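Local coordinates for protein alginate lyase (Bacteroides ovatus, PDB 3NNB) that probably cleaves alginate by beta-elimination, as a polysaccharide lyase built largely from alpha-helices, at residues A[127-130]-A[131-135]; A[173-176]-A[177-180]; A[185-189]-A[190-194]; A[196-199]-A[200-204]. All coordinates share one frame; numbering follows the deposited sequence.

Contact 1 (A[127-130]-A[131-135]); sequences AVDF and LNVWF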
loop_
_atom_site.group_PDB
_atom_site.type_symbol
_atom_site.label_atom_id
_atom_site.label_comp_id
_atom_site.label_asym_id
_atom_site.label_seq_id
_atom_site.Cartn_x
_atom_site.Cartn_y
_atom_site.Cartn_z
ATOM N N ALA A 127 1.119 4.201 19.311
ATOM C CA ALA A 127 0.991 4.627 17.941
ATOM C C ALA A 127 1.274 6.101 17.765
ATOM O O ALA A 127 1.954 6.501 16.817
ATOM C CB ALA A 127 -0.423 4.293 17.354
ATOM N N VAL A 128 0.744 6.912 18.673
ATOM C CA VAL A 128 0.962 8.369 18.645
ATOM C C VAL A 128 2.460 8.690 18.851
ATOM O O VAL A 128 2.949 9.648 18.260
ATOM C CB VAL A 128 -0.007 9.088 19.650
ATOM C CG1 VAL A 128 0.316 10.568 19.804
ATOM C CG2 VAL A 128 -1.437 8.946 19.140
ATOM N N ASP A 129 3.175 7.882 19.657
ATOM C CA ASP A 129 4.624 8.050 19.854
ATOM C C ASP A 129 5.342 7.822 18.521
ATOM O O ASP A 129 6.116 8.674 18.104
ATOM C CB ASP A 129 5.085 7.100 20.953
ATOM C CG ASP A 129 6.522 7.275 21.378
ATOM O OD1 ASP A 129 7.177 8.295 21.111
ATOM O OD2 ASP A 129 6.946 6.347 22.112
ATOM N N PHE A 130 5.033 6.726 17.817
ATOM C CA PHE A 130 5.587 6.526 16.474
ATOM C C PHE A 130 5.294 7.711 15.555
ATOM O O PHE A 130 6.151 8.155 14.839
ATOM C CB PHE A 130 4.989 5.292 15.796
ATOM C CG PHE A 130 5.638 3.977 16.188
ATOM C CD1 PHE A 130 6.784 3.551 15.506
ATOM C CD2 PHE A 130 5.061 3.107 17.137
ATOM C CE1 PHE A 130 7.377 2.349 15.808
ATOM C CE2 PHE A 130 5.661 1.895 17.451
ATOM C CZ PHE A 130 6.833 1.526 16.799
ATOM N N LEU A 131 4.051 8.172 15.540
ATOM C CA LEU A 131 3.657 9.267 14.638
ATOM C C LEU A 131 4.359 10.594 14.994
ATOM O O LEU A 131 4.742 11.354 14.098
ATOM C CB LEU A 131 2.172 9.467 14.706
ATOM C CG LEU A 131 1.311 8.385 14.086
ATOM C CD1 LEU A 131 -0.211 8.605 14.411
ATOM C CD2 LEU A 131 1.551 8.184 12.541
ATOM N N ASN A 132 4.463 10.895 16.291
ATOM C CA ASN A 132 5.211 12.089 16.743
ATOM C C ASN A 132 6.645 12.044 16.243
ATOM O O ASN A 132 7.151 13.005 15.632
ATOM C CB ASN A 132 5.246 12.203 18.291
ATOM C CG ASN A 132 3.946 12.699 18.874
ATOM O OD1 ASN A 132 3.222 13.436 18.234
ATOM N ND2 ASN A 132 3.686 12.356 20.129
ATOM N N VAL A 133 7.290 10.915 16.480
ATOM C CA VAL A 133 8.704 10.776 16.130
ATOM C C VAL A 133 8.878 10.876 14.610
ATOM O O VAL A 133 9.769 11.565 14.116
ATOM C CB VAL A 133 9.304 9.495 16.685
ATOM C CG1 VAL A 133 10.723 9.287 16.126
ATOM C CG2 VAL A 133 9.306 9.559 18.240
ATOM N N TRP A 134 8.014 10.214 13.866
ATOM C CA TRP A 134 8.182 10.171 12.407
ATOM C C TRP A 134 7.791 11.446 11.674
ATOM O O TRP A 134 8.469 11.844 10.720
ATOM C CB TRP A 134 7.427 8.976 11.784
ATOM C CG TRP A 134 7.797 8.779 10.349
ATOM C CD1 TRP A 134 7.240 9.366 9.260
ATOM C CD2 TRP A 134 8.924 8.032 9.871
ATOM N NE1 TRP A 134 7.923 8.992 8.113
ATOM C CE2 TRP A 134 8.977 8.205 8.472
ATOM C CE3 TRP A 134 9.888 7.225 10.496
ATOM C CZ2 TRP A 134 9.948 7.588 7.674
ATOM C CZ3 TRP A 134 10.837 6.596 9.711
ATOM C CH2 TRP A 134 10.886 6.811 8.317
ATOM N N PHE A 135 6.679 12.049 12.078
ATOM C CA PHE A 135 6.034 13.141 11.379
ATOM C C PHE A 135 6.056 14.539 12.013
ATOM O O PHE A 135 5.960 15.525 11.270
ATOM C CB PHE A 135 4.558 12.824 11.140
ATOM C CG PHE A 135 4.307 11.678 10.199
ATOM C CD1 PHE A 135 4.363 11.851 8.807
ATOM C CD2 PHE A 135 3.996 10.407 10.694
ATOM C CE1 PHE A 135 4.133 10.807 7.948
ATOM C CE2 PHE A 135 3.801 9.340 9.815
ATOM C CZ PHE A 135 3.835 9.557 8.438
#
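Val128 and Asn132 meet one helical turn apart, with the methyl CG1 of Val128 lying 3.8 Å from ND2 of Asn132 as the two side chains cross obliquely. CG1 stands anti to the backbone N (chi1 172°), and this swings it forward along the helix toward the amide. The next pair, Asp129 and Val133, run side by side and point the same way, with Asp129 OD1 3.8 Å from Val133 CG2, a van der Waals contact on a partly exposed side. A valine suits position 128 because its methyls also pack on Ala186, Phe187 and Val191. All of this belongs to the last turns of helix 121-136, whose winding widens into a pi-type turn at 132-135; the family's six-hairpin clan is consistent with an alpha/alpha toroid. Backbone i to i+4 hydrogen bonds run through both segments: Asn132 N reaches Val128 O at 2.8 Å, and Trp134 N reaches Phe130 O at 2.9 Å. Replacing Asn132 with an alanine would probably leave the Val128 CG1 methyl more open to solvent, without the amide beside it. Among aromatic groups, Trp134 CD1 sits 3.4 Å above the centre of the Phe135 ring, while Phe130 packs on Ala107 and Val108 of helix 98-118.

Contact 2 (A[173-176]-A[177-180]); sequences EMID and AMTL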
loop_
_atom_site.group_PDB
_atom_site.type_symbol
_atom_site.label_atom_id
_atom_site.label_comp_id
_atom_site.label_asym_id
_atom_site.label_seq_id
_atom_site.Cartn_x
_atom_site.Cartn_y
_atom_site.Cartn_z
ATOM N N GLU A 173 -3.442 2.726 3.945
ATOM C CA GLU A 173 -3.966 1.917 5.012
ATOM C C GLU A 173 -3.720 2.532 6.395
ATOM O O GLU A 173 -4.604 2.536 7.244
ATOM C CB GLU A 173 -3.334 0.507 4.942
ATOM C CG GLU A 173 -3.822 -0.418 5.970
ATOM C CD GLU A 173 -3.338 -1.870 5.777
ATOM O OE1 GLU A 173 -2.450 -2.077 4.938
ATOM O OE2 GLU A 173 -3.830 -2.743 6.547
HETATM N N MSE A 174 -2.509 3.067 6.612
HETATM C CA MSE A 174 -2.196 3.746 7.860
HETATM C C MSE A 174 -3.214 4.825 8.236
HETATM O O MSE A 174 -3.568 4.975 9.390
HETATM C CB MSE A 174 -0.800 4.355 7.781
HETATM C CG MSE A 174 -0.292 4.774 9.125
HETATM SE SE MSE A 174 1.366 5.778 9.062
HETATM C CE MSE A 174 0.620 7.374 8.348
ATOM N N ILE A 175 -3.694 5.553 7.232
ATOM C CA ILE A 175 -4.662 6.612 7.466
ATOM C C ILE A 175 -5.942 6.007 8.068
ATOM O O ILE A 175 -6.505 6.576 9.006
ATOM C CB ILE A 175 -4.974 7.396 6.187
ATOM C CG1 ILE A 175 -3.841 8.418 5.946
ATOM C CG2 ILE A 175 -6.384 8.056 6.281
ATOM C CD1 ILE A 175 -3.840 9.011 4.501
ATOM N N ASP A 176 -6.381 4.866 7.545
ATOM C CA ASP A 176 -7.556 4.189 8.124
ATOM C C ASP A 176 -7.309 3.794 9.577
ATOM O O ASP A 176 -8.217 3.945 10.439
ATOM C CB ASP A 176 -8.000 2.985 7.313
ATOM C CG ASP A 176 -8.742 3.356 6.049
ATOM O OD1 ASP A 176 -9.039 4.556 5.820
ATOM O OD2 ASP A 176 -9.001 2.430 5.278
ATOM N N ALA A 177 -6.109 3.325 9.878
ATOM C CA ALA A 177 -5.764 2.955 11.271
ATOM C C ALA A 177 -5.787 4.200 12.162
ATOM O O ALA A 177 -6.237 4.122 13.309
ATOM C CB ALA A 177 -4.405 2.258 11.313
HETATM N N MSE A 178 -5.324 5.351 11.658
HETATM C CA MSE A 178 -5.413 6.622 12.415
HETATM C C MSE A 178 -6.875 7.019 12.678
HETATM O O MSE A 178 -7.265 7.361 13.810
HETATM C CB MSE A 178 -4.651 7.760 11.750
HETATM C CG MSE A 178 -3.161 7.472 11.646
HETATM SE SE MSE A 178 -2.092 9.018 11.209
HETATM C CE MSE A 178 -2.812 9.342 9.469
ATOM N N THR A 179 -7.698 6.895 11.647
ATOM C CA THR A 179 -9.129 7.159 11.785
ATOM C C THR A 179 -9.747 6.327 12.894
ATOM O O THR A 179 -10.521 6.847 13.718
ATOM C CB THR A 179 -9.882 7.001 10.435
ATOM O OG1 THR A 179 -9.366 7.928 9.478
ATOM C CG2 THR A 179 -11.397 7.210 10.605
ATOM N N LEU A 180 -9.399 5.047 12.910
ATOM C CA LEU A 180 -9.890 4.060 13.897
ATOM C C LEU A 180 -9.492 4.396 15.349
ATOM O O LEU A 180 -10.171 3.983 16.297
ATOM C CB LEU A 180 -9.452 2.650 13.504
ATOM C CG LEU A 180 -10.077 2.013 12.276
ATOM C CD1 LEU A 180 -9.403 0.680 12.006
ATOM C CD2 LEU A 180 -11.613 1.890 12.405
HETATM O O HOH W 1 -9.880 6.972 6.974
#
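The carboxylate of Asp176 is tied to Thr179 through a single water, which donates to Asp176 OD1 at 2.8 Å and accepts from Thr179 OG1 at 2.7 Å. Backbone N-H groups of the N-terminal residues hold this flat group too: Arg7 N on OD1, Ile8 N and Tyr9 N on OD2. The buried carboxylate, probably charged, is thus met by several donors and can hardly turn. Backbone i to i+4 hydrogen bonds join the two segments, among them Met178 N to Met174 O at 2.9 Å and Leu180 N to Asp176 O at 3.0 Å. Away from the carboxylate the packing falls to methionines, deposited here as selenomethionine. Each bends at its last torsion, and the methyl CE of Met178 comes to 3.8 Å from Ile175 CG1 and 4.1 Å from Met174 CE. Methionine suits both places because its flexible chain can bend to fit: Met178 reaches back to Ile175, and Met174 reaches the Met178 methyl. Helix 171-180 is largely buried here, packed against helices 98-118, 121-136, 189-208 and 221-236, while Asp176 holds the chain's N-terminal residues, in what is probably an alpha/alpha toroid.

Contact 3 (A[185-189]-A[190-194]); sequences KAFTP and KVKKG. With NA (sodium ion), chain B.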
loop_
_atom_site.group_PDB
_atom_site.type_symbol
_atom_site.label_atom_id
_atom_site.label_comp_id
_atom_site.label_asym_id
_atom_site.label_seq_id
_atom_site.Cartn_x
_atom_site.Cartn_y
_atom_site.Cartn_z
ATOM N N LYS A 185 -7.663 8.542 23.790
ATOM C CA LYS A 185 -7.214 9.729 24.473
ATOM C C LYS A 185 -5.911 10.299 23.888
ATOM O O LYS A 185 -5.737 11.515 23.837
ATOM C CB LYS A 185 -7.035 9.431 25.965
ATOM C CG LYS A 185 -8.326 8.979 26.676
ATOM C CD LYS A 185 -7.980 8.524 28.092
ATOM C CE LYS A 185 -8.759 7.307 28.533
ATOM N NZ LYS A 185 -10.167 7.710 28.804
ATOM N N ALA A 186 -4.999 9.420 23.463
ATOM C CA ALA A 186 -3.691 9.852 22.958
ATOM C C ALA A 186 -3.783 10.593 21.622
ATOM O O ALA A 186 -3.007 11.514 21.339
ATOM C CB ALA A 186 -2.735 8.654 22.802
ATOM N N PHE A 187 -4.699 10.144 20.753
ATOM C CA PHE A 187 -4.803 10.724 19.414
ATOM C C PHE A 187 -5.714 11.957 19.547
ATOM O O PHE A 187 -6.937 11.869 19.347
ATOM C CB PHE A 187 -5.352 9.711 18.387
ATOM C CG PHE A 187 -5.007 10.057 16.935
ATOM C CD1 PHE A 187 -5.667 11.054 16.260
ATOM C CD2 PHE A 187 -4.035 9.335 16.261
ATOM C CE1 PHE A 187 -5.327 11.361 14.953
ATOM C CE2 PHE A 187 -3.700 9.635 14.974
ATOM C CZ PHE A 187 -4.317 10.653 14.321
ATOM N N THR A 188 -5.098 13.081 19.889
ATOM C CA THR A 188 -5.777 14.309 20.253
ATOM C C THR A 188 -6.126 15.128 19.022
ATOM O O THR A 188 -5.637 14.868 17.917
ATOM C CB THR A 188 -4.890 15.196 21.114
ATOM O OG1 THR A 188 -3.711 15.499 20.379
ATOM C CG2 THR A 188 -4.503 14.476 22.456
ATOM N N PRO A 189 -6.912 16.179 19.219
ATOM C CA PRO A 189 -7.101 17.127 18.099
ATOM C C PRO A 189 -5.788 17.740 17.577
ATOM O O PRO A 189 -5.657 17.957 16.375
ATOM C CB PRO A 189 -8.027 18.198 18.700
ATOM C CG PRO A 189 -8.803 17.429 19.750
ATOM C CD PRO A 189 -7.831 16.430 20.347
ATOM N N LYS A 190 -4.809 17.975 18.447
ATOM C CA LYS A 190 -3.522 18.509 18.012
ATOM C C LYS A 190 -2.780 17.483 17.146
ATOM O O LYS A 190 -2.178 17.854 16.156
ATOM C CB LYS A 190 -2.687 18.941 19.202
ATOM C CG LYS A 190 -1.337 19.583 18.919
ATOM C CD LYS A 190 -0.804 20.249 20.212
ATOM C CE LYS A 190 0.554 20.929 20.020
ATOM N NZ LYS A 190 1.304 21.122 21.328
ATOM N N VAL A 191 -2.801 16.212 17.534
ATOM C CA VAL A 191 -2.147 15.153 16.728
ATOM C C VAL A 191 -2.832 15.034 15.357
ATOM O O VAL A 191 -2.168 14.998 14.316
ATOM C CB VAL A 191 -2.134 13.806 17.476
ATOM C CG1 VAL A 191 -1.622 12.652 16.557
ATOM C CG2 VAL A 191 -1.269 13.950 18.742
ATOM N N LYS A 192 -4.157 15.047 15.354
ATOM C CA LYS A 192 -4.904 14.935 14.137
ATOM C C LYS A 192 -4.587 16.108 13.220
ATOM O O LYS A 192 -4.376 15.938 12.039
ATOM C CB LYS A 192 -6.395 14.904 14.445
ATOM C CG LYS A 192 -7.235 14.652 13.191
ATOM C CD LYS A 192 -8.725 14.429 13.543
ATOM C CE LYS A 192 -9.521 14.267 12.242
ATOM N NZ LYS A 192 -10.971 13.944 12.399
ATOM N N LYS A 193 -4.578 17.320 13.777
ATOM C CA LYS A 193 -4.296 18.498 12.986
ATOM C C LYS A 193 -2.884 18.398 12.361
ATOM O O LYS A 193 -2.661 18.766 11.210
ATOM C CB LYS A 193 -4.395 19.729 13.867
ATOM C CG LYS A 193 -4.155 21.047 13.163
ATOM C CD LYS A 193 -4.363 22.240 14.134
ATOM C CE LYS A 193 -3.986 23.570 13.478
ATOM N NZ LYS A 193 -3.716 24.599 14.507
ATOM N N GLY A 194 -1.907 17.966 13.152
ATOM C CA GLY A 194 -0.542 17.832 12.667
ATOM C C GLY A 194 -0.423 16.827 11.532
ATOM O O GLY A 194 0.275 17.083 10.535
HETATM NA NA NA B . -8.913 11.468 20.664
HETATM O O HOH W 2 -7.971 12.854 22.460
HETATM O O HOH W 3 -10.981 11.458 21.890
HETATM O O HOH W 4 -10.065 13.501 19.731
#
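Thr188 is the N-cap of helix 189-208, accepting from Val191 N at the end of a loop that wraps a sodium ion. Its OG1 lies 3.1 Å from Val191 N, along a bond of 164° at the hydrogen. The first torsion of 59° tucks OG1 between the backbone N and the carbonyl carbon, where it faces the first turn of the helix. Threonine is well suited to this position, being short enough to fold its hydroxyl back onto an amide of that turn. The proline that follows fits the first turn as well, because it has no N-H needing a partner. The backbone takes over at once, with Lys192 N bound to Thr188 O at 3.0 Å. Just before the cap, Phe187 forms the centre of an inverse gamma turn, and its ring is roofed by Val191: methyl CG1 stands 3.9 Å from the ring centroid, only 8° off the normal, a CH-pi contact. Ring atom CE1 also meets Lys192 CB at 3.7 Å, while the ammonium of that lysine pairs with Glu182. Phe187 O binds sodium at 2.4 Å, together with three waters and the carbonyls of Glu182 and Ser184; one of those waters also donates to Lys185 O. Six neutral oxygens are the sort of ligands sodium accepts, and with three of them from one loop the ion probably helps to fix its course into the helix.

Contact 4 (A[196-199]-A[200-204]); sequences KEWF and TQLVE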
loop_
_atom_site.group_PDB
_atom_site.type_symbol
_atom_site.label_atom_id
_atom_site.label_comp_id
_atom_site.label_asym_id
_atom_site.label_seq_id
_atom_site.Cartn_x
_atom_site.Cartn_y
_atom_site.Cartn_z
ATOM N N LYS A 196 -2.966 15.806 9.497
ATOM C CA LYS A 196 -3.673 16.343 8.323
ATOM C C LYS A 196 -2.826 17.425 7.636
ATOM O O LYS A 196 -2.814 17.511 6.408
ATOM C CB LYS A 196 -5.033 16.891 8.715
ATOM C CG LYS A 196 -5.997 15.790 9.086
ATOM C CD LYS A 196 -7.337 16.319 9.621
ATOM C CE LYS A 196 -8.242 16.883 8.533
ATOM N NZ LYS A 196 -7.830 18.250 8.102
ATOM N N GLU A 197 -2.113 18.239 8.412
ATOM C CA GLU A 197 -1.235 19.280 7.843
ATOM C C GLU A 197 -0.067 18.656 7.070
ATOM O O GLU A 197 0.277 19.112 5.995
ATOM C CB GLU A 197 -0.731 20.248 8.920
ATOM C CG GLU A 197 -1.814 21.258 9.360
ATOM C CD GLU A 197 -1.369 22.234 10.442
ATOM O OE1 GLU A 197 -0.239 22.120 10.935
ATOM O OE2 GLU A 197 -2.171 23.123 10.789
ATOM N N TRP A 198 0.521 17.586 7.613
ATOM C CA TRP A 198 1.591 16.870 6.891
ATOM C C TRP A 198 1.086 16.326 5.553
ATOM O O TRP A 198 1.705 16.558 4.504
ATOM C CB TRP A 198 2.166 15.743 7.751
ATOM C CG TRP A 198 3.452 15.181 7.220
ATOM C CD1 TRP A 198 4.715 15.525 7.634
ATOM C CD2 TRP A 198 3.621 14.145 6.249
ATOM N NE1 TRP A 198 5.640 14.813 6.957
ATOM C CE2 TRP A 198 5.011 13.948 6.105
ATOM C CE3 TRP A 198 2.750 13.356 5.510
ATOM C CZ2 TRP A 198 5.542 13.026 5.240
ATOM C CZ3 TRP A 198 3.281 12.436 4.649
ATOM C CH2 TRP A 198 4.672 12.276 4.524
ATOM N N PHE A 199 -0.065 15.638 5.566
ATOM C CA PHE A 199 -0.609 15.060 4.345
ATOM C C PHE A 199 -1.062 16.176 3.389
ATOM O O PHE A 199 -1.036 15.988 2.198
ATOM C CB PHE A 199 -1.734 14.055 4.646
ATOM C CG PHE A 199 -1.213 12.675 4.935
ATOM C CD1 PHE A 199 -0.849 11.826 3.881
ATOM C CD2 PHE A 199 -0.968 12.249 6.262
ATOM C CE1 PHE A 199 -0.316 10.593 4.125
ATOM C CE2 PHE A 199 -0.423 11.007 6.486
ATOM C CZ PHE A 199 -0.094 10.174 5.413
ATOM N N THR A 200 -1.492 17.324 3.903
ATOM C CA THR A 200 -1.905 18.457 3.030
ATOM C C THR A 200 -0.682 18.924 2.248
ATOM O O THR A 200 -0.766 19.140 1.044
ATOM C CB THR A 200 -2.495 19.615 3.844
ATOM O OG1 THR A 200 -3.742 19.215 4.459
ATOM C CG2 THR A 200 -2.696 20.833 2.979
ATOM N N GLN A 201 0.459 19.056 2.941
ATOM C CA GLN A 201 1.703 19.430 2.314
ATOM C C GLN A 201 2.207 18.404 1.330
ATOM O O GLN A 201 2.665 18.725 0.241
ATOM C CB GLN A 201 2.754 19.749 3.332
ATOM C CG GLN A 201 2.486 21.036 4.058
ATOM C CD GLN A 201 3.585 21.307 5.085
ATOM O OE1 GLN A 201 3.555 20.783 6.174
ATOM N NE2 GLN A 201 4.556 22.102 4.714
ATOM N N LEU A 202 2.101 17.138 1.682
ATOM C CA LEU A 202 2.441 16.085 0.727
ATOM C C LEU A 202 1.618 16.162 -0.556
ATOM O O LEU A 202 2.164 16.050 -1.642
ATOM C CB LEU A 202 2.269 14.710 1.380
ATOM C CG LEU A 202 2.604 13.523 0.474
ATOM C CD1 LEU A 202 4.114 13.490 0.068
ATOM C CD2 LEU A 202 2.147 12.196 1.047
ATOM N N VAL A 203 0.306 16.321 -0.430
ATOM C CA VAL A 203 -0.587 16.459 -1.583
ATOM C C VAL A 203 -0.239 17.674 -2.455
ATOM O O VAL A 203 -0.174 17.532 -3.695
ATOM C CB VAL A 203 -2.087 16.448 -1.203
ATOM C CG1 VAL A 203 -2.964 16.830 -2.486
ATOM C CG2 VAL A 203 -2.492 15.039 -0.619
ATOM N N GLU A 204 0.081 18.794 -1.821
ATOM C CA GLU A 204 0.592 19.957 -2.543
ATOM C C GLU A 204 1.852 19.624 -3.333
ATOM O O GLU A 204 1.986 20.034 -4.480
ATOM C CB GLU A 204 0.862 21.110 -1.578
ATOM C CG GLU A 204 -0.433 21.750 -1.104
ATOM C CD GLU A 204 -0.228 22.829 -0.068
ATOM O OE1 GLU A 204 0.845 22.926 0.534
ATOM O OE2 GLU A 204 -1.194 23.570 0.138
HETATM O O HOH W 5 -6.698 19.424 6.311
#
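Lys196 O is gripped twice by Thr200, whose OG1 and backbone N each lie 2.8 Å from it and approach from opposite faces of the carbonyl plane. The hydroxyl comes from above that plane, 39° out of it. Thr200 OG1 can arrive there because it is anti to the carbonyl carbon and beside the backbone N (chi1 -66°), turned back toward the preceding turn. Such a bond, in which a threonine satisfies its hydroxyl on the carbonyl one turn back, is common in alpha-helices, here helix 189-208. A valine in place of Thr200 would probably leave Lys196 O with the amide bond alone and put a methyl against the carbonyl where the hydroxyl had bonded. Further round, Leu202 wedges methyl CD2 among aromatic neighbours, 3.8 Å from Trp198 CZ3 and 4.1 Å from Phe199 CD1. The leucine runs alongside Phe199, pointing the same way. Trp198 CE3 lies 3.9 Å above the centre of the Phe199 ring. Large flat side chains suit this flank, since neighbouring helices close on it: Tyr233 of helix 221-236 meets Phe199 with planes at an angle, Phe171 of helix 171-180 packs on Trp198, and the indole N-H of Trp198 is satisfied by Met142 O.

The contacts follow one another along the chain, 1 on helix 121-136, 2 on helix 171-180, 3 at the loop and N-terminal start of helix 189-208, and 4 further along it; the three helices pack together. Contact 1 lies nearest contact 3, centres about 11 Å apart, with Leu131 CD1 3.7 Å from Phe187 CE2; Phe187 CE2 also touches Met178 CB of contact 2 at 3.8 Å. At the other end, Phe135 of contact 1 meets Trp198 of contact 4 edge-to-face, CD1 to CE2 3.5 Å, and Ile175 CD1 of contact 2 reaches Phe199 CE1 at 3.9 Å. Of the four, only contact 3 holds a sodium ligand, Phe187 O; the side chain of Val128 is about 8 Å from the ion.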